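Local coordinates for putative oxidoreductase (PDB 3KUX), which is of unknown specificity but probably catalyses NAD(P)-dependent oxidation or reduction of a small-molecule substrate, using a Rossmann-type nucleotide-binding domain, at residues T197-L202 with S339-A345. Numbering follows the deposited sequence.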
# COMPACT_ATOMS: atom_id res chain seq x y z
N THR A 197 -5.86 -21.52 3.26
CA THR A 197 -4.50 -21.84 2.85
C THR A 197 -3.95 -20.82 1.87
O THR A 197 -4.70 -20.22 1.10
CB THR A 197 -4.43 -23.22 2.18
OG1 THR A 197 -5.16 -23.19 0.95
CG2 THR A 197 -5.01 -24.28 3.10
N LEU A 198 -2.63 -20.65 1.89
CA LEU A 198 -1.93 -19.81 0.92
C LEU A 198 -0.92 -20.65 0.15
O LEU A 198 -0.06 -21.29 0.75
CB LEU A 198 -1.20 -18.67 1.63
CG LEU A 198 -0.21 -17.90 0.77
CD1 LEU A 198 -0.95 -17.05 -0.25
CD2 LEU A 198 0.68 -17.03 1.62
N ASN A 199 -1.04 -20.67 -1.17
CA ASN A 199 -0.10 -21.41 -2.01
C ASN A 199 0.62 -20.48 -2.99
O ASN A 199 0.01 -19.93 -3.90
CB ASN A 199 -0.81 -22.50 -2.80
CG ASN A 199 0.15 -23.48 -3.45
OD1 ASN A 199 1.36 -23.39 -3.27
ND2 ASN A 199 -0.39 -24.42 -4.21
N VAL A 200 1.93 -20.32 -2.81
CA VAL A 200 2.66 -19.37 -3.63
C VAL A 200 3.73 -20.00 -4.49
O VAL A 200 4.48 -20.87 -4.05
CB VAL A 200 3.30 -18.26 -2.77
CG1 VAL A 200 4.18 -17.37 -3.63
CG2 VAL A 200 2.21 -17.45 -2.08
N ASP A 201 3.80 -19.56 -5.74
CA ASP A 201 4.81 -20.04 -6.67
C ASP A 201 5.67 -18.87 -7.10
O ASP A 201 5.23 -18.04 -7.90
CB ASP A 201 4.14 -20.70 -7.88
CG ASP A 201 5.13 -20.97 -9.01
OD1 ASP A 201 4.73 -20.82 -10.19
OD2 ASP A 201 6.29 -21.35 -8.73
N LEU A 202 6.88 -18.79 -6.56
CA LEU A 202 7.80 -17.72 -6.93
C LEU A 202 8.63 -18.14 -8.14
O LEU A 202 8.86 -19.32 -8.36
CB LEU A 202 8.71 -17.36 -5.75
CG LEU A 202 7.98 -16.83 -4.51
CD1 LEU A 202 8.97 -16.43 -3.43
CD2 LEU A 202 7.05 -15.66 -4.86
N SER A 339 5.68 -21.47 1.76
CA SER A 339 4.85 -22.24 0.83
C SER A 339 5.61 -22.54 -0.45
O SER A 339 5.52 -23.63 -0.99
CB SER A 339 3.56 -21.49 0.50
OG SER A 339 3.04 -21.90 -0.75
N ASP A 340 6.36 -21.55 -0.93
CA ASP A 340 7.13 -21.73 -2.14
C ASP A 340 8.25 -22.72 -1.92
O ASP A 340 8.54 -23.55 -2.79
CB ASP A 340 7.70 -20.40 -2.63
CG ASP A 340 8.56 -20.56 -3.86
OD1 ASP A 340 8.00 -20.85 -4.93
OD2 ASP A 340 9.79 -20.42 -3.74
N GLN A 341 8.89 -22.65 -0.76
CA GLN A 341 9.98 -23.55 -0.44
C GLN A 341 9.50 -25.00 -0.42
O GLN A 341 10.21 -25.91 -0.86
CB GLN A 341 10.60 -23.19 0.90
CG GLN A 341 11.30 -21.85 0.91
CD GLN A 341 11.63 -21.38 2.31
OE1 GLN A 341 12.39 -20.43 2.50
NE2 GLN A 341 11.05 -22.04 3.31
N GLN A 342 8.29 -25.21 0.08
CA GLN A 342 7.74 -26.55 0.21
C GLN A 342 6.86 -26.93 -0.98
O GLN A 342 6.44 -28.07 -1.11
CB GLN A 342 6.92 -26.68 1.50
CG GLN A 342 7.65 -26.25 2.76
CD GLN A 342 6.75 -26.25 3.99
OE1 GLN A 342 5.79 -27.02 4.08
NE2 GLN A 342 7.05 -25.38 4.94
N LYS A 343 6.59 -25.96 -1.85
CA LYS A 343 5.63 -26.18 -2.93
C LYS A 343 4.36 -26.78 -2.34
O LYS A 343 3.84 -27.78 -2.84
CB LYS A 343 6.20 -27.11 -4.01
CG LYS A 343 7.63 -26.83 -4.46
CD LYS A 343 7.85 -25.37 -4.85
CE LYS A 343 6.98 -24.94 -6.02
NZ LYS A 343 7.19 -23.49 -6.34
N LYS A 344 3.87 -26.18 -1.26
CA LYS A 344 2.61 -26.61 -0.66
C LYS A 344 1.72 -25.41 -0.44
O LYS A 344 2.20 -24.29 -0.26
CB LYS A 344 2.84 -27.28 0.70
CG LYS A 344 2.89 -28.79 0.66
CD LYS A 344 2.31 -29.39 1.93
CE LYS A 344 0.81 -29.12 2.03
NZ LYS A 344 0.08 -30.12 2.86
N ALA A 345 0.41 -25.65 -0.46
CA ALA A 345 -0.53 -24.70 0.08
C ALA A 345 -0.48 -24.86 1.59
O ALA A 345 -0.87 -25.89 2.12
CB ALA A 345 -1.93 -24.97 -0.45
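The C-terminal end of helix 323-342 docks, by side-chain to backbone hydrogen bonds, against the edge of strand 197-203 in the mixed sheet of the C-terminal alpha/beta domain. Two consecutive helix residues supply the acceptors. Ser339 OG accepts from Val200 N at 2.8 Å and donates to Lys344 O at 2.6 Å, so one hydroxyl links the strand to the chain just after the helix-ending turn. One residue further along the helix, Asp340 OD1 takes Leu202 N at 2.9 Å. Both strand amides point nearly straight at their acceptors, so side chains of the helix end, rather than another strand, receive these two NH groups on the edge of the strand. The approach is close enough for Asp340 CA to lie 3.4 Å from Val200 O, a CA-H...O contact.

A Schellman motif ends the helix: Lys344 N reaches back to Ser339 O (3.0 Å), and Lys343, with positive phi, is the C-prime residue. The Lys343 side chain folds back toward the strand, where NZ forms salt bridges with Asp340 OD1 at 3.1 Å and, more weakly, with Asp201 OD2 at 3.3 Å. The lysine thereby offsets the proximity of the two carboxylates. Beyond the turn the chain runs beside the strand: Ala345 CA sits 3.5 Å from Leu198 O, and Ala345 CB packs 3.6 Å from Asn199 CB.

Leu198 then pairs through its backbone with Leu346, where short strand 346-347 joins antiparallel as the outermost strand, while strand 214-221 borders the other edge and Trp177 of helix 176-192 touches Val200 and Leu202.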